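Local coordinates for beta-N-acetylglucosaminidase-like protein Glycoside hydrolase family 20 (Flavobacterium johnsoniae, PDB 6YHH) that probably hydrolyses terminal N-acetylglucosamine residues from chitin-derived oligosaccharides, as a family 20 beta-N-acetylhexosaminidase, at residues I279-S287 with N318-I329. Numbering follows the deposited sequence.
Sequences IFSPTLDPS and NEGKDWDANPKI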
ATOM      1  N   ILE A 279      -1.546 -31.009   2.593  1.00 10.00           N
ATOM      2  CA  ILE A 279      -2.760 -31.631   3.073  1.00 11.06           C
ATOM      3  C   ILE A 279      -2.401 -32.302   4.356  1.00 12.17           C
ATOM      4  O   ILE A 279      -1.470 -33.171   4.366  1.00 14.39           O
ATOM      5  CB  ILE A 279      -3.328 -32.669   2.077  1.00 11.28           C
ATOM      6  CG1 ILE A 279      -3.591 -32.020   0.734  1.00 13.10           C
ATOM      7  CG2 ILE A 279      -4.604 -33.230   2.678  1.00 12.46           C
ATOM      8  CD1 ILE A 279      -3.965 -32.975  -0.401  1.00 14.73           C
ATOM      9  N   PHE A 280      -3.094 -32.000   5.436  1.00 11.07           N
ATOM     10  CA  PHE A 280      -2.720 -32.455   6.763  1.00 11.05           C
ATOM     11  C   PHE A 280      -3.788 -33.341   7.368  1.00 10.76           C
ATOM     12  O   PHE A 280      -4.991 -33.301   6.953  1.00 12.01           O
ATOM     13  CB  PHE A 280      -2.343 -31.254   7.660  1.00 10.48           C
ATOM     14  CG  PHE A 280      -1.157 -30.467   7.083  1.00 11.16           C
ATOM     15  CD1 PHE A 280       0.153 -30.898   7.268  1.00 11.51           C
ATOM     16  CD2 PHE A 280      -1.379 -29.405   6.256  1.00 11.87           C
ATOM     17  CE1 PHE A 280       1.215 -30.251   6.617  1.00 11.93           C
ATOM     18  CE2 PHE A 280      -0.334 -28.731   5.656  1.00 11.89           C
ATOM     19  CZ  PHE A 280       0.962 -29.146   5.837  1.00 12.81           C
ATOM     20  N   SER A 281      -3.378 -34.138   8.367  1.00 10.67           N
ATOM     21  CA  SER A 281      -4.296 -35.054   9.012  1.00 11.50           C
ATOM     22  C   SER A 281      -5.287 -34.538  10.098  1.00  9.69           C
ATOM     23  O   SER A 281      -6.290 -35.205  10.328  1.00 10.82           O
ATOM     24  CB  SER A 281      -3.498 -36.214   9.575  1.00 12.33           C
ATOM     25  OG  SER A 281      -2.710 -35.802  10.610  1.00 13.29           O
ATOM     26  N   PRO A 282      -5.030 -33.413  10.774  1.00  9.64           N
ATOM     27  CA  PRO A 282      -5.924 -33.070  11.872  1.00 10.19           C
ATOM     28  C   PRO A 282      -7.364 -32.764  11.363  1.00 10.85           C
ATOM     29  O   PRO A 282      -7.552 -31.997  10.428  1.00 11.16           O
ATOM     30  CB  PRO A 282      -5.285 -31.802  12.475  1.00  9.70           C
ATOM     31  CG  PRO A 282      -3.808 -31.990  12.208  1.00  9.55           C
ATOM     32  CD  PRO A 282      -3.791 -32.594  10.832  1.00  9.79           C
ATOM     33  N   THR A 283      -8.310 -33.451  11.936  1.00  9.80           N
ATOM     34  CA  THR A 283      -9.676 -33.467  11.464  1.00 10.14           C
ATOM     35  C   THR A 283     -10.608 -33.438  12.672  1.00  9.75           C
ATOM     36  O   THR A 283     -10.469 -34.253  13.644  1.00 10.28           O
ATOM     37  CB  THR A 283      -9.987 -34.787  10.646  1.00 10.30           C
ATOM     38  OG1 THR A 283      -8.986 -35.016   9.662  1.00 10.87           O
ATOM     39  CG2 THR A 283     -11.301 -34.731   9.916  1.00 11.44           C
ATOM     40  N   LEU A 284     -11.640 -32.618  12.590  1.00  9.88           N
ATOM     41  CA  LEU A 284     -12.686 -32.642  13.626  1.00 10.62           C
ATOM     42  C   LEU A 284     -13.403 -33.973  13.714  1.00  9.69           C
ATOM     43  O   LEU A 284     -13.587 -34.656  12.712  1.00  9.65           O
ATOM     44  CB  LEU A 284     -13.723 -31.594  13.314  1.00 11.98           C
ATOM     45  CG  LEU A 284     -13.303 -30.185  13.675  1.00 14.64           C
ATOM     46  CD1 LEU A 284     -11.889 -29.725  13.914  1.00 15.13           C
ATOM     47  CD2 LEU A 284     -14.394 -29.148  13.320  1.00 13.71           C
ATOM     48  N   ASP A 285     -13.790 -34.313  14.934  1.00 11.02           N
ATOM     49  CA  ASP A 285     -14.430 -35.607  15.235  1.00 12.34           C
ATOM     50  C   ASP A 285     -15.929 -35.508  15.121  1.00 12.22           C
ATOM     51  O   ASP A 285     -16.609 -34.953  16.006  1.00 13.19           O
ATOM     52  CB  ASP A 285     -13.979 -36.113  16.631  1.00 12.06           C
ATOM     53  CG  ASP A 285     -14.586 -37.441  17.031  1.00 13.69           C
ATOM     54  OD1 ASP A 285     -15.425 -38.023  16.308  1.00 13.17           O
ATOM     55  OD2 ASP A 285     -14.194 -37.919  18.151  1.00 13.19           O
ATOM     56  N   PRO A 286     -16.504 -36.142  14.077  1.00 11.65           N
ATOM     57  CA  PRO A 286     -17.950 -36.027  13.878  1.00 12.39           C
ATOM     58  C   PRO A 286     -18.791 -36.944  14.810  1.00 14.01           C
ATOM     59  O   PRO A 286     -20.023 -36.878  14.703  1.00 14.45           O
ATOM     60  CB  PRO A 286     -18.121 -36.511  12.459  1.00 12.95           C
ATOM     61  CG  PRO A 286     -17.069 -37.573  12.288  1.00 12.62           C
ATOM     62  CD  PRO A 286     -15.903 -37.051  13.102  1.00 13.13           C
ATOM     63  N   SER A 287     -18.100 -37.728  15.625  1.00 13.07           N
ATOM     64  CA  SER A 287     -18.761 -38.585  16.622  1.00 14.01           C
ATOM     65  C   SER A 287     -18.860 -37.917  17.958  1.00 16.62           C
ATOM     66  O   SER A 287     -19.550 -38.441  18.874  1.00 17.95           O
ATOM     67  CB  SER A 287     -18.010 -39.919  16.671  1.00 14.54           C
ATOM     68  OG  SER A 287     -16.877 -39.923  17.484  1.00 15.09           O
ATOM     69  N   ASN A 318     -10.485 -33.966   3.494  1.00 10.61           N
ATOM     70  CA  ASN A 318     -10.402 -34.842   4.652  1.00 11.93           C
ATOM     71  C   ASN A 318      -9.859 -36.171   4.103  1.00 15.72           C
ATOM     72  O   ASN A 318     -10.607 -36.897   3.463  1.00 19.97           O
ATOM     73  CB  ASN A 318     -11.772 -34.984   5.264  1.00 12.86           C
ATOM     74  CG  ASN A 318     -11.791 -36.026   6.383  1.00 14.98           C
ATOM     75  OD1 ASN A 318     -10.772 -36.465   6.852  1.00 12.88           O
ATOM     76  ND2 ASN A 318     -12.971 -36.391   6.786  1.00 16.78           N
ATOM     77  N   GLU A 319      -8.613 -36.489   4.313  1.00 17.33           N
ATOM     78  CA  GLU A 319      -8.164 -37.793   3.767  1.00 21.24           C
ATOM     79  C   GLU A 319      -8.528 -39.004   4.609  1.00 21.45           C
ATOM     80  O   GLU A 319      -8.355 -40.163   4.213  1.00 22.15           O
ATOM     81  CB  GLU A 319      -6.679 -37.723   3.551  1.00 26.17           C
ATOM     82  CG  GLU A 319      -6.413 -36.872   2.325  1.00 27.03           C
ATOM     83  CD  GLU A 319      -4.941 -36.775   1.990  1.00 29.63           C
ATOM     84  OE1 GLU A 319      -4.703 -36.615   0.796  1.00 30.89           O
ATOM     85  OE2 GLU A 319      -4.038 -36.850   2.908  1.00 30.53           O
ATOM     86  N   GLY A 320      -9.087 -38.747   5.774  1.00 14.66           N
ATOM     87  CA  GLY A 320      -9.838 -39.786   6.403  1.00 14.19           C
ATOM     88  C   GLY A 320      -8.979 -40.739   7.290  1.00 13.87           C
ATOM     89  O   GLY A 320      -9.550 -41.631   7.914  1.00 15.30           O
ATOM     90  N   LYS A 321      -7.690 -40.494   7.418  1.00 13.40           N
ATOM     91  CA  LYS A 321      -6.797 -41.452   8.143  1.00 13.65           C
ATOM     92  C   LYS A 321      -7.107 -41.520   9.637  1.00 12.51           C
ATOM     93  O   LYS A 321      -7.217 -42.632  10.190  1.00 11.48           O
ATOM     94  CB  LYS A 321      -5.334 -41.185   7.876  1.00 17.80           C
ATOM     95  CG  LYS A 321      -4.833 -41.394   6.421  1.00 20.72           C
ATOM     96  CD  LYS A 321      -5.298 -42.650   5.725  1.00 30.00           C
ATOM     97  CE  LYS A 321      -4.610 -42.935   4.382  1.00 36.59           C
ATOM     98  NZ  LYS A 321      -5.518 -43.857   3.589  1.00 39.09           N
ATOM     99  N   ASP A 322      -7.276 -40.377  10.307  1.00 10.95           N
ATOM    100  CA  ASP A 322      -7.651 -40.434  11.721  1.00 10.94           C
ATOM    101  C   ASP A 322      -9.038 -41.034  11.925  1.00 11.82           C
ATOM    102  O   ASP A 322      -9.275 -41.808  12.904  1.00 13.40           O
ATOM    103  CB  ASP A 322      -7.573 -39.061  12.349  1.00 11.43           C
ATOM    104  CG  ASP A 322      -6.147 -38.540  12.513  1.00 12.64           C
ATOM    105  OD1 ASP A 322      -5.111 -39.251  12.278  1.00 13.48           O
ATOM    106  OD2 ASP A 322      -6.052 -37.347  12.965  1.00 13.21           O
ATOM    107  N   TRP A 323      -9.973 -40.719  11.033  1.00 10.53           N
ATOM    108  CA  TRP A 323     -11.290 -41.343  11.090  1.00 10.03           C
ATOM    109  C   TRP A 323     -11.205 -42.869  10.998  1.00 10.68           C
ATOM    110  O   TRP A 323     -11.836 -43.560  11.819  1.00 12.27           O
ATOM    111  CB  TRP A 323     -12.208 -40.762  10.042  1.00 10.74           C
ATOM    112  CG  TRP A 323     -12.677 -39.357  10.362  1.00 10.04           C
ATOM    113  CD1 TRP A 323     -12.212 -38.522  11.325  1.00  9.96           C
ATOM    114  CD2 TRP A 323     -13.703 -38.637   9.656  1.00 10.67           C
ATOM    115  NE1 TRP A 323     -12.907 -37.300  11.261  1.00 11.05           N
ATOM    116  CE2 TRP A 323     -13.841 -37.377  10.267  1.00 10.29           C
ATOM    117  CE3 TRP A 323     -14.508 -38.949   8.572  1.00 10.02           C
ATOM    118  CZ2 TRP A 323     -14.777 -36.450   9.835  1.00 11.07           C
ATOM    119  CZ3 TRP A 323     -15.462 -38.069   8.147  1.00 10.64           C
ATOM    120  CH2 TRP A 323     -15.566 -36.804   8.744  1.00 11.22           C
ATOM    121  N   ASP A 324     -10.458 -43.363  10.022  1.00 11.35           N
ATOM    122  CA  ASP A 324     -10.281 -44.812   9.799  1.00 11.64           C
ATOM    123  C   ASP A 324      -9.711 -45.493  11.045  1.00 13.12           C
ATOM    124  O   ASP A 324     -10.038 -46.649  11.315  1.00 12.96           O
ATOM    125  CB  ASP A 324      -9.345 -45.023   8.629  1.00 11.80           C
ATOM    126  CG  ASP A 324      -9.934 -44.693   7.298  1.00 13.04           C
ATOM    127  OD1 ASP A 324     -11.145 -44.519   7.135  1.00 13.46           O
ATOM    128  OD2 ASP A 324      -9.076 -44.646   6.363  1.00 14.99           O
ATOM    129  N   ALA A 325      -8.835 -44.822  11.768  1.00 12.26           N
ATOM    130  CA  ALA A 325      -8.104 -45.428  12.884  1.00 12.61           C
ATOM    131  C   ALA A 325      -8.869 -45.369  14.166  1.00 15.24           C
ATOM    132  O   ALA A 325      -8.492 -46.030  15.083  1.00 17.26           O
ATOM    133  CB  ALA A 325      -6.811 -44.686  13.080  1.00 12.59           C
ATOM    134  N   ASN A 326      -9.930 -44.565  14.272  1.00 12.09           N
ATOM    135  CA  ASN A 326     -10.516 -44.273  15.559  1.00 14.10           C
ATOM    136  C   ASN A 326     -11.685 -45.231  15.757  1.00 15.92           C
ATOM    137  O   ASN A 326     -12.692 -45.158  15.079  1.00 14.38           O
ATOM    138  CB  ASN A 326     -10.985 -42.817  15.589  1.00 14.32           C
ATOM    139  CG  ASN A 326     -11.572 -42.403  16.939  1.00 18.14           C
ATOM    140  OD1 ASN A 326     -12.309 -43.187  17.570  1.00 21.16           O
ATOM    141  ND2 ASN A 326     -11.297 -41.169  17.389  1.00 16.20           N
ATOM    142  N   PRO A 327     -11.552 -46.179  16.696  1.00 17.61           N
ATOM    143  CA  PRO A 327     -12.630 -47.139  16.934  1.00 18.74           C
ATOM    144  C   PRO A 327     -14.017 -46.536  17.267  1.00 17.52           C
ATOM    145  O   PRO A 327     -15.025 -47.065  16.833  1.00 18.16           O
ATOM    146  CB  PRO A 327     -12.077 -47.906  18.157  1.00 18.81           C
ATOM    147  CG  PRO A 327     -10.651 -47.732  18.116  1.00 18.81           C
ATOM    148  CD  PRO A 327     -10.435 -46.353  17.630  1.00 18.05           C
ATOM    149  N   LYS A 328     -14.056 -45.398  17.960  1.00 18.02           N
ATOM    150  CA  LYS A 328     -15.284 -44.688  18.247  1.00 18.59           C
ATOM    151  C   LYS A 328     -15.956 -44.142  17.031  1.00 18.56           C
ATOM    152  O   LYS A 328     -17.182 -44.171  16.950  1.00 17.33           O
ATOM    153  CB  LYS A 328     -15.084 -43.550  19.220  1.00 21.54           C
ATOM    154  CG  LYS A 328     -14.718 -44.096  20.576  1.00 24.84           C
ATOM    155  CD  LYS A 328     -14.278 -43.070  21.585  1.00 30.01           C
ATOM    156  CE  LYS A 328     -14.586 -43.613  22.988  1.00 36.31           C
ATOM    157  NZ  LYS A 328     -13.684 -43.000  23.965  1.00 37.80           N
ATOM    158  N   ILE A 329     -15.178 -43.596  16.093  1.00 15.84           N
ATOM    159  CA  ILE A 329     -15.736 -43.072  14.859  1.00 15.35           C
ATOM    160  C   ILE A 329     -16.237 -44.261  14.038  1.00 15.59           C
ATOM    161  O   ILE A 329     -17.272 -44.199  13.400  1.00 15.92           O
ATOM    162  CB  ILE A 329     -14.680 -42.221  14.123  1.00 15.29           C
ATOM    163  CG1 ILE A 329     -14.379 -40.980  15.011  1.00 16.34           C
ATOM    164  CG2 ILE A 329     -15.144 -41.842  12.693  1.00 15.42           C
ATOM    165  CD1 ILE A 329     -13.330 -40.015  14.498  1.00 17.76           C
TER
HETATM  166  O   HOH W   1      -6.873 -37.732   9.407  1.00 11.45           O
HETATM  167  O   HOH W   2      -3.861 -35.666  13.048  1.00 13.00           O
HETATM  168  O   HOH W   3      -7.401 -35.361  14.143  1.00 10.34           O
HETATM  169  O   HOH W   4     -13.877 -40.126  19.354  1.00 35.64           O
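A loop-to-helix contact, centred on an indole and flanked by bridging waters, joins the loop 279-287, which leads into helix 289-302, to 318-329, the loop and short helices that follow strand 310-312. Trp323 lies with its indole between Pro286 and Asn318. Pro286 CG sits over the six-membered ring of Trp323 in a CH-pi contact, 3.9 Å from its centroid, while Asn318 ND2 approaches the rim of the opposite face. At the edge, Trp323 NE1 donates to Leu284 O (3.1 Å, N-H...O 146°), the acceptor lying in the ring plane; this is the one direct hydrogen bond between the segments. A leucine in place of Trp323, having no ring N-H to offer Leu284 O, would probably open a gap beside Pro286 and weaken the tie between the segments. Both segments belong to the TIM-barrel catalytic domain of family 20, and Glu317, the predicted proton donor, directly precedes Asn318 and touches Ile279, whose CG2 also packs against the carboxylate of Glu319 (3.6 Å to CD). Farther along, water replaces direct bonding: Asp322 OD2 accepts from two waters, one held by Ser281 OG and the other by Thr283 N, and a third links Ser281 O to Asp322 N. At the far end, Asp285 CG stands anti to its own N (chi1 -180°), bringing OD1 to Ser287 N (2.8 Å, an Asx turn) and Ser287 OG (2.7 Å), with Ile329 CG1 and CD1 packed against that oxygen.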